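Local coordinates for integral membrane indolylacetylinositol arabinosyltransferase EmbB (Mycolicibacterium smegmatis MC2 155, PDB 7BVC), which probably transfers arabinose as a membrane-bound glycosyltransferase, polymerising it into the arabinan of the cell-wall arabinogalactan, at residues D138-P143 / V162-I167; V737-D742 / S1031-Y1036; D742-F747 / G817-R822. One frame throughout, in Å; residues are numbered along the deposited sequence.

From the N terminus, interaction 1 comes first: it joins the end of a short helix to a loop 18 residues further on, within the concanavalin-like region of the chain. That small loop is complete long before interaction 2 opens. Residues 737-742 then pair with 1031-1036, closing a loop of 288 residues in the C-terminal region. Within that loop interaction 3 closes a smaller one of 69 residues, joining 742-747 to 817-822. Interactions 2 and 3 share Asp-742, and their centres lie about 13 Å apart; the strand pairing of one therefore leads directly into the loop packing of the other. Interaction 1 is remote, its centre about 56 Å from that of interaction 2.

Interaction 1: residues D138-P143 / V162-I167; sequences DRVAGP and VGLTQI
Arg-139, on the short helix 137-140, carries most of this contact, and its side chain can be followed atom by atom. CB is directed at the loop 162-167, and CG lies anti to the backbone N (chi1 -168°), beside the carbonyl carbon. This sends the first methylenes past Leu-164, whose CD2 methyl lies 3.8 Å from CG of Arg-139. The chain then bends at chi2 and again at chi3 (57°), so that NE and the guanidinium come round to meet Ile-167 tip to tip. NE of Arg-139 lies 3.9 Å from CD1 of Ile-167. At CZ a methyl lies over the flat cation: CD1 of Ile-167 sits 3.7 Å above the guanidinium plane of Arg-139, over its centre, while CD2 of Leu-164 lies over the opposite face, displaced toward NH1. NH2 also faces the end of the isoleucine. NH1 instead has the carbonyl O of Thr-165 at the guanidinium edge, close to its plane, at 3.3 Å, and CG2 of Ile-167 beside it.

Behind the arginine, CG2 of Val-140 approaches CD2 of Leu-164 more loosely, at 4.5 Å. Both apolar side chains adjoin the cysteines of a disulfide: Val-140 touches Cys-85 and Leu-164 touches Cys-145. Arg-139 also packs on Gln-176.

The chemistry is that of a cation held by its faces. Leu-164 is buried and Ile-167 exposed, so the guanidinium lies between a buried and an exposed aliphatic side chain. A backbone carbonyl at its rim should stabilise the positive charge electrostatically, and with no carboxylate from either segment against it, the contact is probably made in large part by apolar packing against the two faces.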
loop_
_atom_site.group_PDB
_atom_site.type_symbol
_atom_site.label_atom_id
_atom_site.label_comp_id
_atom_site.label_asym_id
_atom_site.label_seq_id
_atom_site.Cartn_x
_atom_site.Cartn_y
_atom_site.Cartn_z
ATOM N N ASP B 138 -42.969 -10.107 -38.328
ATOM C CA ASP B 138 -44.201 -10.517 -38.993
ATOM C C ASP B 138 -44.443 -12.019 -38.936
ATOM O O ASP B 138 -45.555 -12.458 -39.250
ATOM C CB ASP B 138 -44.201 -10.036 -40.447
ATOM C CG ASP B 138 -42.918 -10.375 -41.181
ATOM O OD1 ASP B 138 -42.471 -11.539 -41.111
ATOM O OD2 ASP B 138 -42.356 -9.473 -41.834
ATOM N N ARG B 139 -43.444 -12.815 -38.552
ATOM C CA ARG B 139 -43.685 -14.241 -38.357
ATOM C C ARG B 139 -44.485 -14.488 -37.084
ATOM O O ARG B 139 -45.435 -15.280 -37.085
ATOM C CB ARG B 139 -42.359 -14.999 -38.322
ATOM C CG ARG B 139 -42.510 -16.504 -38.408
ATOM C CD ARG B 139 -41.384 -17.119 -39.218
ATOM N NE ARG B 139 -40.076 -16.788 -38.661
ATOM C CZ ARG B 139 -39.320 -17.638 -37.976
ATOM N NH1 ARG B 139 -39.739 -18.876 -37.763
ATOM N NH2 ARG B 139 -38.143 -17.249 -37.505
ATOM N N VAL B 140 -44.116 -13.821 -35.988
ATOM C CA VAL B 140 -44.941 -13.859 -34.784
ATOM C C VAL B 140 -46.280 -13.185 -35.046
ATOM O O VAL B 140 -47.326 -13.636 -34.562
ATOM C CB VAL B 140 -44.202 -13.205 -33.601
ATOM C CG1 VAL B 140 -45.105 -13.131 -32.384
ATOM C CG2 VAL B 140 -42.945 -13.979 -33.273
ATOM N N ALA B 141 -46.270 -12.100 -35.822
ATOM C CA ALA B 141 -47.516 -11.438 -36.189
ATOM C C ALA B 141 -48.403 -12.317 -37.062
ATOM O O ALA B 141 -49.599 -12.036 -37.191
ATOM C CB ALA B 141 -47.224 -10.117 -36.900
ATOM N N GLY B 142 -47.848 -13.370 -37.661
ATOM C CA GLY B 142 -48.616 -14.289 -38.467
ATOM C C GLY B 142 -49.608 -15.081 -37.641
ATOM O O GLY B 142 -49.501 -15.168 -36.414
ATOM N N PRO B 143 -50.606 -15.675 -38.303
ATOM C CA PRO B 143 -51.656 -16.391 -37.566
ATOM C C PRO B 143 -51.294 -17.828 -37.223
ATOM O O PRO B 143 -52.098 -18.745 -37.427
ATOM C CB PRO B 143 -52.847 -16.328 -38.530
ATOM C CG PRO B 143 -52.221 -16.307 -39.882
ATOM C CD PRO B 143 -50.885 -15.611 -39.748
ATOM N N VAL B 162 -44.109 -21.218 -28.864
ATOM C CA VAL B 162 -45.034 -22.313 -29.150
ATOM C C VAL B 162 -45.893 -22.010 -30.370
ATOM O O VAL B 162 -46.518 -20.948 -30.457
ATOM C CB VAL B 162 -45.924 -22.599 -27.928
ATOM C CG1 VAL B 162 -46.704 -23.884 -28.125
ATOM C CG2 VAL B 162 -45.085 -22.657 -26.661
ATOM N N GLY B 163 -45.922 -22.945 -31.315
ATOM C CA GLY B 163 -46.594 -22.767 -32.580
ATOM C C GLY B 163 -45.664 -22.545 -33.754
ATOM O O GLY B 163 -46.059 -22.799 -34.897
ATOM N N LEU B 164 -44.446 -22.083 -33.499
ATOM C CA LEU B 164 -43.467 -21.810 -34.539
ATOM C C LEU B 164 -42.411 -22.908 -34.583
ATOM O O LEU B 164 -42.111 -23.551 -33.574
ATOM C CB LEU B 164 -42.788 -20.459 -34.306
ATOM C CG LEU B 164 -43.352 -19.242 -35.039
ATOM C CD1 LEU B 164 -44.698 -18.842 -34.464
ATOM C CD2 LEU B 164 -42.373 -18.080 -34.974
ATOM N N THR B 165 -41.856 -23.116 -35.772
ATOM C CA THR B 165 -40.714 -23.990 -35.981
ATOM C C THR B 165 -39.600 -23.199 -36.655
ATOM O O THR B 165 -39.843 -22.175 -37.300
ATOM C CB THR B 165 -41.083 -25.211 -36.834
ATOM O OG1 THR B 165 -41.547 -24.780 -38.118
ATOM C CG2 THR B 165 -42.168 -26.032 -36.157
ATOM N N GLN B 166 -38.372 -23.681 -36.498
ATOM C CA GLN B 166 -37.229 -22.988 -37.072
ATOM C C GLN B 166 -37.274 -23.039 -38.597
ATOM O O GLN B 166 -37.807 -23.975 -39.201
ATOM C CB GLN B 166 -35.919 -23.593 -36.568
ATOM C CG GLN B 166 -35.802 -23.667 -35.059
ATOM C CD GLN B 166 -34.390 -23.405 -34.576
ATOM O OE1 GLN B 166 -33.556 -22.886 -35.317
ATOM N NE2 GLN B 166 -34.115 -23.763 -33.327
ATOM N N ILE B 167 -36.698 -22.015 -39.219
ATOM C CA ILE B 167 -36.644 -21.930 -40.672
ATOM C C ILE B 167 -35.223 -21.842 -41.212
ATOM O O ILE B 167 -35.012 -22.118 -42.404
ATOM C CB ILE B 167 -37.481 -20.745 -41.193
ATOM C CG1 ILE B 167 -36.945 -19.427 -40.636
ATOM C CG2 ILE B 167 -38.945 -20.928 -40.837
ATOM C CD1 ILE B 167 -37.557 -18.199 -41.283
#

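Interaction 2: residues V737-D742 / S1031-Y1036; sequences VLVEPD and SVMSTY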
loop_
_atom_site.group_PDB
_atom_site.type_symbol
_atom_site.label_atom_id
_atom_site.label_comp_id
_atom_site.label_asym_id
_atom_site.label_seq_id
_atom_site.Cartn_x
_atom_site.Cartn_y
_atom_site.Cartn_z
ATOM N N VAL B 737 -26.572 22.233 9.098
ATOM C CA VAL B 737 -26.354 22.185 7.657
ATOM C C VAL B 737 -27.526 22.872 6.976
ATOM O O VAL B 737 -28.688 22.597 7.301
ATOM C CB VAL B 737 -26.195 20.739 7.158
ATOM C CG1 VAL B 737 -26.071 20.712 5.649
ATOM C CG2 VAL B 737 -24.982 20.097 7.794
ATOM N N LEU B 738 -27.228 23.764 6.033
ATOM C CA LEU B 738 -28.238 24.521 5.312
ATOM C C LEU B 738 -28.239 24.086 3.855
ATOM O O LEU B 738 -27.176 23.982 3.234
ATOM C CB LEU B 738 -27.977 26.024 5.423
ATOM C CG LEU B 738 -27.819 26.567 6.844
ATOM C CD1 LEU B 738 -27.167 27.934 6.821
ATOM C CD2 LEU B 738 -29.161 26.624 7.550
ATOM N N VAL B 739 -29.428 23.839 3.312
ATOM C CA VAL B 739 -29.594 23.313 1.963
ATOM C C VAL B 739 -30.398 24.309 1.139
ATOM O O VAL B 739 -31.311 24.962 1.654
ATOM C CB VAL B 739 -30.276 21.927 1.984
ATOM C CG1 VAL B 739 -31.671 22.019 2.579
ATOM C CG2 VAL B 739 -30.327 21.329 0.590
ATOM N N GLU B 740 -30.035 24.444 -0.140
ATOM C CA GLU B 740 -30.774 25.296 -1.062
ATOM C C GLU B 740 -31.859 24.468 -1.733
ATOM O O GLU B 740 -31.536 23.617 -2.577
ATOM C CB GLU B 740 -29.846 25.889 -2.113
ATOM C CG GLU B 740 -28.781 26.826 -1.581
ATOM C CD GLU B 740 -27.906 27.385 -2.687
ATOM O OE1 GLU B 740 -28.114 27.008 -3.858
ATOM O OE2 GLU B 740 -26.995 28.181 -2.387
ATOM N N PRO B 741 -33.136 24.661 -1.398
ATOM C CA PRO B 741 -34.199 23.911 -2.083
ATOM C C PRO B 741 -34.191 24.146 -3.586
ATOM O O PRO B 741 -34.101 23.198 -4.370
ATOM C CB PRO B 741 -35.479 24.449 -1.435
ATOM C CG PRO B 741 -35.038 24.969 -0.111
ATOM C CD PRO B 741 -33.676 25.538 -0.348
ATOM N N ASP B 742 -34.279 25.409 -3.993
ATOM C CA ASP B 742 -34.215 25.802 -5.397
ATOM C C ASP B 742 -32.992 26.689 -5.590
ATOM O O ASP B 742 -32.978 27.840 -5.139
ATOM C CB ASP B 742 -35.491 26.524 -5.823
ATOM C CG ASP B 742 -35.397 27.098 -7.224
ATOM O OD1 ASP B 742 -35.353 26.308 -8.189
ATOM O OD2 ASP B 742 -35.368 28.339 -7.359
ATOM N N SER B 1031 -29.123 13.663 -8.290
ATOM C CA SER B 1031 -28.706 15.018 -8.625
ATOM C C SER B 1031 -28.235 15.734 -7.368
ATOM O O SER B 1031 -28.908 15.692 -6.335
ATOM C CB SER B 1031 -29.846 15.804 -9.282
ATOM O OG SER B 1031 -30.908 16.013 -8.371
ATOM N N VAL B 1032 -27.086 16.405 -7.467
ATOM C CA VAL B 1032 -26.499 17.064 -6.300
ATOM C C VAL B 1032 -27.284 18.330 -5.961
ATOM O O VAL B 1032 -27.861 18.996 -6.827
ATOM C CB VAL B 1032 -25.015 17.377 -6.559
ATOM C CG1 VAL B 1032 -24.368 18.066 -5.366
ATOM C CG2 VAL B 1032 -24.260 16.114 -6.898
ATOM N N MET B 1033 -27.302 18.664 -4.671
ATOM C CA MET B 1033 -27.881 19.906 -4.181
ATOM C C MET B 1033 -26.799 20.752 -3.524
ATOM O O MET B 1033 -25.727 20.259 -3.163
ATOM C CB MET B 1033 -29.018 19.647 -3.182
ATOM C CG MET B 1033 -30.117 18.740 -3.697
ATOM S SD MET B 1033 -31.434 18.541 -2.487
ATOM C CE MET B 1033 -32.127 20.189 -2.478
ATOM N N SER B 1034 -27.087 22.042 -3.376
ATOM C CA SER B 1034 -26.141 22.988 -2.798
ATOM C C SER B 1034 -26.346 23.061 -1.290
ATOM O O SER B 1034 -27.420 23.450 -0.820
ATOM C CB SER B 1034 -26.298 24.367 -3.431
ATOM O OG SER B 1034 -25.945 24.346 -4.804
ATOM N N THR B 1035 -25.310 22.696 -0.536
ATOM C CA THR B 1035 -25.365 22.634 0.917
ATOM C C THR B 1035 -24.145 23.323 1.508
ATOM O O THR B 1035 -23.050 23.259 0.941
ATOM C CB THR B 1035 -25.426 21.183 1.408
ATOM O OG1 THR B 1035 -24.439 20.407 0.722
ATOM C CG2 THR B 1035 -26.797 20.588 1.153
ATOM N N TYR B 1036 -24.339 23.976 2.652
ATOM C CA TYR B 1036 -23.268 24.672 3.351
ATOM C C TYR B 1036 -23.363 24.401 4.844
ATOM O O TYR B 1036 -24.457 24.392 5.417
ATOM C CB TYR B 1036 -23.320 26.187 3.107
ATOM C CG TYR B 1036 -23.626 26.585 1.683
ATOM C CD1 TYR B 1036 -22.639 26.571 0.708
ATOM C CD2 TYR B 1036 -24.902 26.982 1.316
ATOM C CE1 TYR B 1036 -22.920 26.940 -0.593
ATOM C CE2 TYR B 1036 -25.190 27.348 0.021
ATOM C CZ TYR B 1036 -24.197 27.327 -0.928
ATOM O OH TYR B 1036 -24.489 27.695 -2.218
#
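Three nearly straight backbone bonds fix the register of this antiparallel pair. Leu-738 and Tyr-1036 form the hydrogen-bonded pair: Leu-738 N gives to Tyr-1036 O at 2.9 Å (175°), and Leu-738 O accepts from Tyr-1036 N. Val-739 and Thr-1035 are the adjoining non-hydrogen-bonded pair. Past them, Glu-740 N also donates to Ser-1034 O, again at 2.9 Å and nearly along the C=O axis.

The tight part of the contact is the buried end around Glu-740. With CG anti to its carbonyl carbon and the chain extended beyond, its carboxylate reaches the rim of the Tyr-1036 ring. There Tyr-1036 OH donates to Glu-740 OE2 at 2.6 Å, arriving from above the carboxylate plane (50° out of it). A phenol giving its proton in this way is consistent with an ionised glutamate. The other oxygen, OE1, comes close to CB of Ser-1034, and strand 914-918 adds Asn-915 and Arg-917 against the tyrosine. On the other face, CG2 of Val-739 meets CG2 of Thr-1035 and, at 3.7 Å, CE of Met-1033; Tyr-961 packs on both Val-739 and Met-1033.

The loose side begins at Pro-741, an exposed residue whose side chain turns away; its carbonyl O comes no nearer than 4.1 Å to CE of Met-1033. Asp-742, likewise exposed, makes no contact with the partner strand.

Alternating hydrogen-bonded and non-hydrogen-bonded pairs are typical of antiparallel strands; 737-739 is an inner strand, lying between 956-957 and 1028-1037, which in turn adjoins 1047-1053, in a mixed sheet of the C-terminal region.

Interaction 3: residues D742-F747 / G817-R822; sequences DSNAGF and GLDPKR
A loop-to-loop contact, built on one side-chain hydrogen bond and a small apolar patch, joins residues 742-747 to 817-822 in the long irregular chain between strands 737-739 and 826-827. Ser-743 is the centre of an inverse gamma turn, closed by a weak bond from Asn-744 N to Asp-742 O, and this sharp bend presents the asparagine to the other loop. Asn-744 CG is anti to its carbonyl carbon (chi1 -83°), and ND2 donates to Gly-817 O at 3.1 Å. The bond is bent, 144° at the hydrogen, though it meets the acceptor in the carbonyl plane.

The amide oxygen, OD1, faces the buried Leu-818, whose CD2 branch fits between Asn-744 OD1, Ser-743 O and the ring of Phe-747. That methyl lies 4.0 Å from CZ of Phe-747, close to the ring plane, so it meets an edge. Ser-743 also touches Tyr-816, while Phe-747 packs on Pro-949 and Arg-951.

Charge probably contributes little across this contact: Asp-742 OD2 and Arg-822 NH1 are 6.6 Å apart, too far for a salt bridge. The two loops are thus joined by a neutral amide and a leucine methyl.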
loop_
_atom_site.group_PDB
_atom_site.type_symbol
_atom_site.label_atom_id
_atom_site.label_comp_id
_atom_site.label_asym_id
_atom_site.label_seq_id
_atom_site.Cartn_x
_atom_site.Cartn_y
_atom_site.Cartn_z
ATOM N N ASP B 742 -34.279 25.409 -3.993
ATOM C CA ASP B 742 -34.215 25.802 -5.397
ATOM C C ASP B 742 -32.992 26.689 -5.590
ATOM O O ASP B 742 -32.978 27.840 -5.139
ATOM C CB ASP B 742 -35.491 26.524 -5.823
ATOM C CG ASP B 742 -35.397 27.098 -7.224
ATOM O OD1 ASP B 742 -35.353 26.308 -8.189
ATOM O OD2 ASP B 742 -35.368 28.339 -7.359
ATOM N N SER B 743 -31.973 26.162 -6.258
ATOM C CA SER B 743 -30.730 26.901 -6.474
ATOM C C SER B 743 -30.821 27.798 -7.704
ATOM O O SER B 743 -29.968 27.769 -8.587
ATOM C CB SER B 743 -29.562 25.931 -6.595
ATOM O OG SER B 743 -29.676 25.141 -7.764
ATOM N N ASN B 744 -31.876 28.609 -7.759
ATOM C CA ASN B 744 -32.039 29.605 -8.805
ATOM C C ASN B 744 -32.474 30.963 -8.279
ATOM O O ASN B 744 -32.402 31.946 -9.025
ATOM C CB ASN B 744 -33.060 29.129 -9.851
ATOM C CG ASN B 744 -32.450 28.206 -10.885
ATOM O OD1 ASN B 744 -31.352 28.451 -11.378
ATOM N ND2 ASN B 744 -33.164 27.138 -11.222
ATOM N N ALA B 745 -32.922 31.051 -7.029
ATOM C CA ALA B 745 -33.333 32.311 -6.433
ATOM C C ALA B 745 -32.148 32.988 -5.760
ATOM O O ALA B 745 -31.260 32.324 -5.220
ATOM C CB ALA B 745 -34.456 32.086 -5.418
ATOM N N GLY B 746 -32.138 34.311 -5.801
ATOM C CA GLY B 746 -31.087 35.096 -5.205
ATOM C C GLY B 746 -30.086 35.700 -6.166
ATOM O O GLY B 746 -28.954 35.972 -5.752
ATOM N N PHE B 747 -30.461 35.924 -7.422
ATOM C CA PHE B 747 -29.563 36.522 -8.400
ATOM C C PHE B 747 -29.731 38.036 -8.388
ATOM O O PHE B 747 -30.856 38.543 -8.414
ATOM C CB PHE B 747 -29.834 35.961 -9.796
ATOM C CG PHE B 747 -29.104 34.680 -10.082
ATOM C CD1 PHE B 747 -27.791 34.698 -10.515
ATOM C CD2 PHE B 747 -29.729 33.458 -9.908
ATOM C CE1 PHE B 747 -27.116 33.520 -10.774
ATOM C CE2 PHE B 747 -29.059 32.280 -10.165
ATOM C CZ PHE B 747 -27.752 32.311 -10.599
ATOM N N GLY B 817 -28.939 22.427 -11.615
ATOM C CA GLY B 817 -30.246 22.735 -12.161
ATOM C C GLY B 817 -30.438 24.205 -12.458
ATOM O O GLY B 817 -31.521 24.749 -12.204
ATOM N N LEU B 818 -29.413 24.863 -12.987
ATOM C CA LEU B 818 -29.490 26.275 -13.336
ATOM C C LEU B 818 -30.056 26.402 -14.743
ATOM O O LEU B 818 -29.496 25.848 -15.696
ATOM C CB LEU B 818 -28.112 26.933 -13.241
ATOM C CG LEU B 818 -27.525 27.110 -11.838
ATOM C CD1 LEU B 818 -26.016 27.224 -11.898
ATOM C CD2 LEU B 818 -28.118 28.328 -11.159
ATOM N N ASP B 819 -31.167 27.117 -14.869
ATOM C CA ASP B 819 -31.825 27.286 -16.158
ATOM C C ASP B 819 -30.906 28.023 -17.123
ATOM O O ASP B 819 -30.487 29.151 -16.826
ATOM C CB ASP B 819 -33.134 28.055 -15.994
ATOM C CG ASP B 819 -34.239 27.208 -15.400
ATOM O OD1 ASP B 819 -34.112 25.966 -15.416
ATOM O OD2 ASP B 819 -35.236 27.784 -14.921
ATOM N N PRO B 820 -30.568 27.437 -18.275
ATOM C CA PRO B 820 -29.714 28.148 -19.239
ATOM C C PRO B 820 -30.371 29.373 -19.849
ATOM O O PRO B 820 -29.659 30.212 -20.413
ATOM C CB PRO B 820 -29.429 27.084 -20.306
ATOM C CG PRO B 820 -29.686 25.778 -19.622
ATOM C CD PRO B 820 -30.822 26.050 -18.691
ATOM N N LYS B 821 -31.691 29.511 -19.751
ATOM C CA LYS B 821 -32.391 30.673 -20.275
ATOM C C LYS B 821 -32.383 31.848 -19.305
ATOM O O LYS B 821 -33.009 32.874 -19.587
ATOM C CB LYS B 821 -33.833 30.304 -20.628
ATOM C CG LYS B 821 -33.961 29.388 -21.836
ATOM C CD LYS B 821 -33.296 29.988 -23.064
ATOM C CE LYS B 821 -32.954 28.914 -24.083
ATOM N NZ LYS B 821 -34.149 28.116 -24.470
ATOM N N ARG B 822 -31.695 31.716 -18.171
ATOM C CA ARG B 822 -31.580 32.800 -17.200
ATOM C C ARG B 822 -30.159 33.067 -16.725
ATOM O O ARG B 822 -29.877 34.194 -16.306
ATOM C CB ARG B 822 -32.458 32.516 -15.975
ATOM C CG ARG B 822 -33.947 32.603 -16.233
ATOM C CD ARG B 822 -34.722 31.921 -15.122
ATOM N NE ARG B 822 -36.110 32.365 -15.072
ATOM C CZ ARG B 822 -36.976 32.002 -14.134
ATOM N NH1 ARG B 822 -36.599 31.184 -13.161
ATOM N NH2 ARG B 822 -38.221 32.458 -14.166
#